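Local coordinates for protein metallopeptidase containing co-catalytic metalloactive site (Shewanella denitrificans OS217, PDB 3B2Y) that probably acts as a zinc-dependent hydrolase of the peptidase M14 family, and here holds a nickel ion in its metal site, at residues D50-N55 / V109-F114; G74-E79 / G117-R122. All blocks are in the same frame, centred on the assembly; numbering follows the deposited sequence.

Contact 1. Residues D50-N55 / V109-F114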
loop_
_atom_site.group_PDB
_atom_site.type_symbol
_atom_site.label_atom_id
_atom_site.label_comp_id
_atom_site.label_asym_id
_atom_site.label_seq_id
_atom_site.Cartn_x
_atom_site.Cartn_y
_atom_site.Cartn_z
ATOM N N ASP A 50 9.056 16.521 -9.205
ATOM C CA ASP A 50 8.952 17.724 -8.384
ATOM C C ASP A 50 9.923 17.642 -7.220
ATOM O O ASP A 50 9.616 18.074 -6.118
ATOM C CB ASP A 50 7.513 17.946 -7.914
ATOM C CG ASP A 50 6.616 18.486 -8.998
ATOM O OD1 ASP A 50 7.124 18.888 -10.086
ATOM O OD2 ASP A 50 5.390 18.573 -8.748
ATOM N N SER A 51 11.105 17.081 -7.493
ATOM C CA SER A 51 12.208 16.915 -6.525
ATOM C C SER A 51 12.027 15.812 -5.481
ATOM O O SER A 51 12.881 15.638 -4.614
ATOM C CB SER A 51 12.527 18.254 -5.839
ATOM O OG SER A 51 13.379 19.085 -6.658
ATOM N N PHE A 52 10.915 15.075 -5.531
ATOM C CA PHE A 52 10.632 13.990 -4.605
ATOM C C PHE A 52 10.908 12.622 -5.206
ATOM O O PHE A 52 10.352 12.277 -6.231
ATOM C CB PHE A 52 9.172 13.996 -4.193
ATOM C CG PHE A 52 8.671 15.293 -3.663
ATOM C CD1 PHE A 52 9.175 15.807 -2.494
ATOM C CD2 PHE A 52 7.673 15.991 -4.338
ATOM C CE1 PHE A 52 8.722 17.022 -1.985
ATOM C CE2 PHE A 52 7.215 17.194 -3.833
ATOM C CZ PHE A 52 7.760 17.717 -2.665
ATOM N N ALA A 53 11.734 11.845 -4.540
ATOM C CA ALA A 53 12.096 10.514 -4.998
ATOM C C ALA A 53 11.014 9.507 -4.761
ATOM O O ALA A 53 10.290 9.536 -3.749
ATOM C CB ALA A 53 13.400 10.056 -4.345
ATOM N N ILE A 54 10.892 8.594 -5.707
ATOM C CA ILE A 54 10.025 7.432 -5.583
ATOM C C ILE A 54 10.954 6.240 -5.378
ATOM O O ILE A 54 11.608 5.760 -6.316
ATOM C CB ILE A 54 9.117 7.211 -6.818
ATOM C CG1 ILE A 54 8.182 8.443 -6.942
ATOM C CG2 ILE A 54 8.383 5.876 -6.660
ATOM C CD1 ILE A 54 7.626 8.642 -8.315
ATOM N N ASN A 55 11.060 5.815 -4.118
ATOM C CA ASN A 55 12.051 4.865 -3.678
ATOM C C ASN A 55 11.441 3.497 -3.398
ATOM O O ASN A 55 10.347 3.374 -2.778
ATOM C CB ASN A 55 12.713 5.433 -2.440
ATOM C CG ASN A 55 13.592 6.630 -2.756
ATOM O OD1 ASN A 55 14.236 6.695 -3.811
ATOM N ND2 ASN A 55 13.639 7.555 -1.848
ATOM N N VAL A 109 4.243 6.278 -3.790
ATOM C CA VAL A 109 4.328 6.276 -5.244
ATOM C C VAL A 109 3.945 7.644 -5.890
ATOM O O VAL A 109 4.484 8.030 -6.937
ATOM C CB VAL A 109 3.463 5.154 -5.754
ATOM C CG1 VAL A 109 3.229 5.238 -7.265
ATOM C CG2 VAL A 109 4.050 3.797 -5.313
ATOM N N ASN A 110 3.108 8.402 -5.189
ATOM C CA ASN A 110 2.544 9.647 -5.672
ATOM C C ASN A 110 2.874 10.848 -4.719
ATOM O O ASN A 110 2.044 11.349 -3.990
ATOM C CB ASN A 110 1.055 9.493 -5.762
ATOM C CG ASN A 110 0.348 10.729 -6.317
ATOM O OD1 ASN A 110 0.943 11.683 -6.827
ATOM N ND2 ASN A 110 -0.979 10.685 -6.231
ATOM N N PRO A 111 4.132 11.242 -4.677
ATOM C CA PRO A 111 4.438 12.344 -3.718
ATOM C C PRO A 111 3.797 13.658 -4.020
ATOM O O PRO A 111 3.443 14.380 -3.079
ATOM C CB PRO A 111 5.957 12.470 -3.871
ATOM C CG PRO A 111 6.253 11.909 -5.229
ATOM C CD PRO A 111 5.333 10.732 -5.305
ATOM N N THR A 112 3.562 14.002 -5.288
ATOM C CA THR A 112 2.896 15.298 -5.580
ATOM C C THR A 112 1.409 15.343 -5.078
ATOM O O THR A 112 0.999 16.330 -4.492
ATOM C CB THR A 112 3.033 15.708 -7.027
ATOM O OG1 THR A 112 2.258 14.856 -7.877
ATOM C CG2 THR A 112 4.516 15.724 -7.433
ATOM N N GLY A 113 0.692 14.232 -5.224
ATOM C CA GLY A 113 -0.659 14.058 -4.712
ATOM C C GLY A 113 -0.676 14.041 -3.184
ATOM O O GLY A 113 -1.559 14.652 -2.562
ATOM N N PHE A 114 0.288 13.352 -2.581
ATOM C CA PHE A 114 0.433 13.252 -1.134
ATOM C C PHE A 114 0.616 14.670 -0.533
ATOM O O PHE A 114 -0.028 14.998 0.441
ATOM C CB PHE A 114 1.590 12.336 -0.805
ATOM C CG PHE A 114 1.841 12.126 0.655
ATOM C CD1 PHE A 114 1.182 11.119 1.354
ATOM C CD2 PHE A 114 2.805 12.864 1.311
ATOM C CE1 PHE A 114 1.476 10.870 2.694
ATOM C CE2 PHE A 114 3.099 12.626 2.645
ATOM C CZ PHE A 114 2.423 11.616 3.333
#

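Contact 2. Residues G74-E79 / G117-R122. With NI (nickel (II) ion), chain C.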
loop_
_atom_site.group_PDB
_atom_site.type_symbol
_atom_site.label_atom_id
_atom_site.label_comp_id
_atom_site.label_asym_id
_atom_site.label_seq_id
_atom_site.Cartn_x
_atom_site.Cartn_y
_atom_site.Cartn_z
ATOM N N GLY A 74 0.585 4.825 -0.905
ATOM C CA GLY A 74 0.696 6.209 -1.400
ATOM C C GLY A 74 0.537 6.358 -2.900
ATOM O O GLY A 74 1.128 7.221 -3.480
ATOM N N PHE A 75 -0.316 5.536 -3.524
ATOM C CA PHE A 75 -0.675 5.771 -4.930
ATOM C C PHE A 75 -1.662 6.968 -5.022
ATOM O O PHE A 75 -1.683 7.655 -6.038
ATOM C CB PHE A 75 -1.362 4.522 -5.521
ATOM C CG PHE A 75 -0.396 3.451 -5.931
ATOM C CD1 PHE A 75 0.112 2.546 -5.011
ATOM C CD2 PHE A 75 0.042 3.387 -7.245
ATOM C CE1 PHE A 75 1.070 1.597 -5.415
ATOM C CE2 PHE A 75 0.961 2.414 -7.665
ATOM C CZ PHE A 75 1.497 1.552 -6.765
ATOM N N HIS A 76 -2.539 7.122 -4.000
ATOM C CA HIS A 76 -3.581 8.134 -4.001
ATOM C C HIS A 76 -3.316 9.086 -2.855
ATOM O O HIS A 76 -3.204 8.682 -1.696
ATOM C CB HIS A 76 -4.957 7.498 -3.927
ATOM C CG HIS A 76 -5.285 6.661 -5.117
ATOM N ND1 HIS A 76 -5.875 5.434 -5.019
ATOM C CD2 HIS A 76 -5.056 6.857 -6.443
ATOM C CE1 HIS A 76 -6.054 4.922 -6.225
ATOM N NE2 HIS A 76 -5.563 5.762 -7.108
ATOM N N GLY A 77 -3.161 10.357 -3.177
ATOM C CA GLY A 77 -2.691 11.295 -2.181
ATOM C C GLY A 77 -3.618 11.636 -1.054
ATOM O O GLY A 77 -3.178 12.063 -0.001
ATOM N N GLU A 78 -4.907 11.432 -1.256
ATOM C CA GLU A 78 -5.884 11.620 -0.171
ATOM C C GLU A 78 -5.850 10.417 0.813
ATOM O O GLU A 78 -6.458 10.481 1.873
ATOM C CB GLU A 78 -7.295 11.880 -0.721
ATOM C CG GLU A 78 -8.228 10.727 -1.067
ATOM C CD GLU A 78 -7.858 10.014 -2.329
ATOM O OE1 GLU A 78 -6.674 10.105 -2.689
ATOM O OE2 GLU A 78 -8.720 9.330 -2.950
ATOM N N GLU A 79 -5.178 9.329 0.425
ATOM C CA GLU A 79 -5.140 8.081 1.211
ATOM C C GLU A 79 -3.907 8.015 2.114
ATOM O O GLU A 79 -3.149 7.064 2.085
ATOM C CB GLU A 79 -5.201 6.894 0.237
ATOM C CG GLU A 79 -6.525 6.933 -0.530
ATOM C CD GLU A 79 -6.700 5.840 -1.601
ATOM O OE1 GLU A 79 -5.875 4.911 -1.631
ATOM O OE2 GLU A 79 -7.643 6.007 -2.455
ATOM N N GLY A 117 -2.622 16.523 -0.671
ATOM C CA GLY A 117 -3.732 15.749 -0.132
ATOM C C GLY A 117 -4.848 15.337 -1.099
ATOM O O GLY A 117 -6.009 15.204 -0.692
ATOM N N HIS A 118 -4.521 15.115 -2.364
ATOM C CA HIS A 118 -5.543 14.674 -3.328
ATOM C C HIS A 118 -5.104 13.431 -4.097
ATOM O O HIS A 118 -3.942 13.141 -4.232
ATOM C CB HIS A 118 -5.976 15.813 -4.286
ATOM C CG HIS A 118 -4.872 16.449 -5.082
ATOM N ND1 HIS A 118 -3.969 15.733 -5.833
ATOM C CD2 HIS A 118 -4.601 17.749 -5.330
ATOM C CE1 HIS A 118 -3.141 16.560 -6.444
ATOM N NE2 HIS A 118 -3.507 17.792 -6.169
ATOM N N ARG A 119 -6.087 12.768 -4.658
ATOM C CA ARG A 119 -5.931 11.466 -5.261
ATOM C C ARG A 119 -4.945 11.474 -6.400
ATOM O O ARG A 119 -4.079 10.603 -6.477
ATOM C CB ARG A 119 -7.277 11.089 -5.804
ATOM C CG ARG A 119 -7.422 9.708 -6.446
ATOM C CD ARG A 119 -8.920 9.449 -6.620
ATOM N NE ARG A 119 -9.116 8.076 -7.037
ATOM C CZ ARG A 119 -9.061 7.041 -6.203
ATOM N NH1 ARG A 119 -8.838 7.209 -4.906
ATOM N NH2 ARG A 119 -9.206 5.820 -6.686
ATOM N N PHE A 120 -5.076 12.465 -7.289
ATOM C CA PHE A 120 -4.198 12.463 -8.489
ATOM C C PHE A 120 -2.833 13.026 -8.204
ATOM O O PHE A 120 -2.584 13.663 -7.187
ATOM C CB PHE A 120 -4.827 13.232 -9.590
ATOM C CG PHE A 120 -6.130 12.681 -10.036
ATOM C CD1 PHE A 120 -6.400 11.313 -9.957
ATOM C CD2 PHE A 120 -7.077 13.522 -10.559
ATOM C CE1 PHE A 120 -7.596 10.813 -10.409
ATOM C CE2 PHE A 120 -8.304 13.017 -11.000
ATOM C CZ PHE A 120 -8.530 11.662 -10.941
ATOM N N ASN A 121 -1.928 12.839 -9.158
ATOM C CA ASN A 121 -0.709 13.554 -9.103
ATOM C C ASN A 121 -1.047 14.958 -9.555
ATOM O O ASN A 121 -2.158 15.308 -9.954
ATOM C CB ASN A 121 0.397 12.900 -9.968
ATOM C CG ASN A 121 0.023 12.795 -11.443
ATOM O OD1 ASN A 121 -0.869 13.494 -11.949
ATOM N ND2 ASN A 121 0.774 11.953 -12.167
ATOM N N ARG A 122 -0.056 15.774 -9.555
ATOM C CA ARG A 122 -0.336 17.181 -9.857
ATOM C C ARG A 122 -0.630 17.467 -11.333
ATOM O O ARG A 122 -0.952 18.597 -11.706
ATOM C CB ARG A 122 0.794 17.997 -9.334
ATOM C CG ARG A 122 1.923 18.180 -10.215
ATOM C CD ARG A 122 2.394 19.596 -9.985
ATOM N NE ARG A 122 3.718 19.689 -10.518
ATOM C CZ ARG A 122 3.994 20.176 -11.720
ATOM N NH1 ARG A 122 3.035 20.701 -12.505
ATOM N NH2 ARG A 122 5.266 20.181 -12.114
HETATM NI NI NI C . -6.760 4.215 -3.392
HETATM O O HOH W 1 -8.749 3.461 -2.513
HETATM O O HOH W 2 -8.001 3.576 -4.549
#

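Contact 1. Residues D50-N55 / V109-F114
Phe52 and Pro111 overlap with their side chains pointing in opposed directions, Phe52 CB set 3.6 Å from Pro111 CB. With Phe52 CG anti to its own carbonyl carbon (chi1 -53°), CG itself comes to 3.9 Å from Pro111 CB, and CD2 lies equally near. The ring approaches the proline obliquely, while the methyl CG2 of Thr112 lies at its edge, near its plane. Asp50 O sits over one ring face, offset toward the rim. Two residues on, Ile54 lies across the proline: its CG1 is 4.0 Å from Pro111 CD, and its terminal CD1 comes to 3.5 Å from Val109 O.

Residues 50-54 and 109-112 run in nearly opposite directions, 167° apart. Strand 52-58 pairs antiparallel with strand 42-49, and the contact packs this two-stranded sheet against the N-terminus of helix 111-115. Proline suits the first turn, where its missing N-H costs no helical bond, and its compact ring fits between Phe52 and Ile54. Just before it, Asn110 is the N-cap: its OD1 accepts from Gly113 N at 3.0 Å, the donor well above the carbonyl plane.

At the other end Asp50 OD2 comes to 3.3 Å from Thr112 CG2. Both residues turn their polar ends to Arg122, Asp50 by a salt bridge and Thr112 OG1 by accepting from Arg122 N. With no hydrogen bond across it, the contact rests on the fit of mainly apolar surfaces; Val109 O is buried against the isoleucine without a partner in the model, a likely energetic cost.

Contact 2. Residues G74-E79 / G117-R122
Arg119 lays its guanidinium flat on the imidazole of His76, the two centres 3.7 Å apart and the planes 26° from parallel, with CZ over the middle of the ring and NH2 above CE1. The arginine chain reaches there extended from CG to NE, its CG anti to the backbone N (chi1 -177°). At the guanidinium edge NH1 makes charged, salt-bridging hydrogen bonds to two carboxylates: 2.9 Å to the syn lone pair of Glu78 OE2, in the guanidinium plane, and 3.0 Å to Glu79 OE2, tilted from that plane and nearly along the acceptor's C-O axis. Arginine suits the place because a flat cation can stack and still bond through its edge.

The stacked ring and the second carboxylate are metal ligands. His76 ND1 binds the nickel at 2.2 Å, Glu79 chelates it through both oxygens, and His170 and two waters complete the site. This is the HxxE pair plus a distant histidine of the M14 peptidases, which normally hold zinc. His76 NE2 bonds Asn126 OD1, which fixes the ring's rotation; Glu171 N bonds Glu79 OE1.

An alanine at Arg119 would probably leave Glu78 OE2 and Glu79 OE2 without their shared donor, and one face of the His76 ring without its stacking partner.

Further out, the bend at chi2 (-74°) brings Glu78 CD back beside Arg119 CB. A type I turn from His76 to Glu79 brings both ligands to one side, closed by the bond from Glu79 N to His76 O. Glycine is needed at Gly77, since a CB would run into His118 O; its N makes a weak bond of 3.4 Å to Arg119 O. Gly117, in positive phi, ends the preceding helix in a Schellman motif.

Both contacts are buried, though Asp50 and Phe52 in contact 1 and His118 and Arg119 in contact 2 are partly exposed; their centres lie 10 Å apart. Helix 111-115 links them: its start packs on strand 52-58 in contact 1, and the loop after its end supplies the 117-122 side of contact 2. The salt bridge from Asp50 ties the two together, and Asn110 N probably bonds Gly74 O. Their chemistry differs with place. Contact 1, away from the annotated sites, joins a two-stranded sheet to a helix start by mainly apolar packing. Contact 2 joins two loops by salt bridges and stacking, one loop also carrying two of the metal ligands, beside the predicted active-site Glu246.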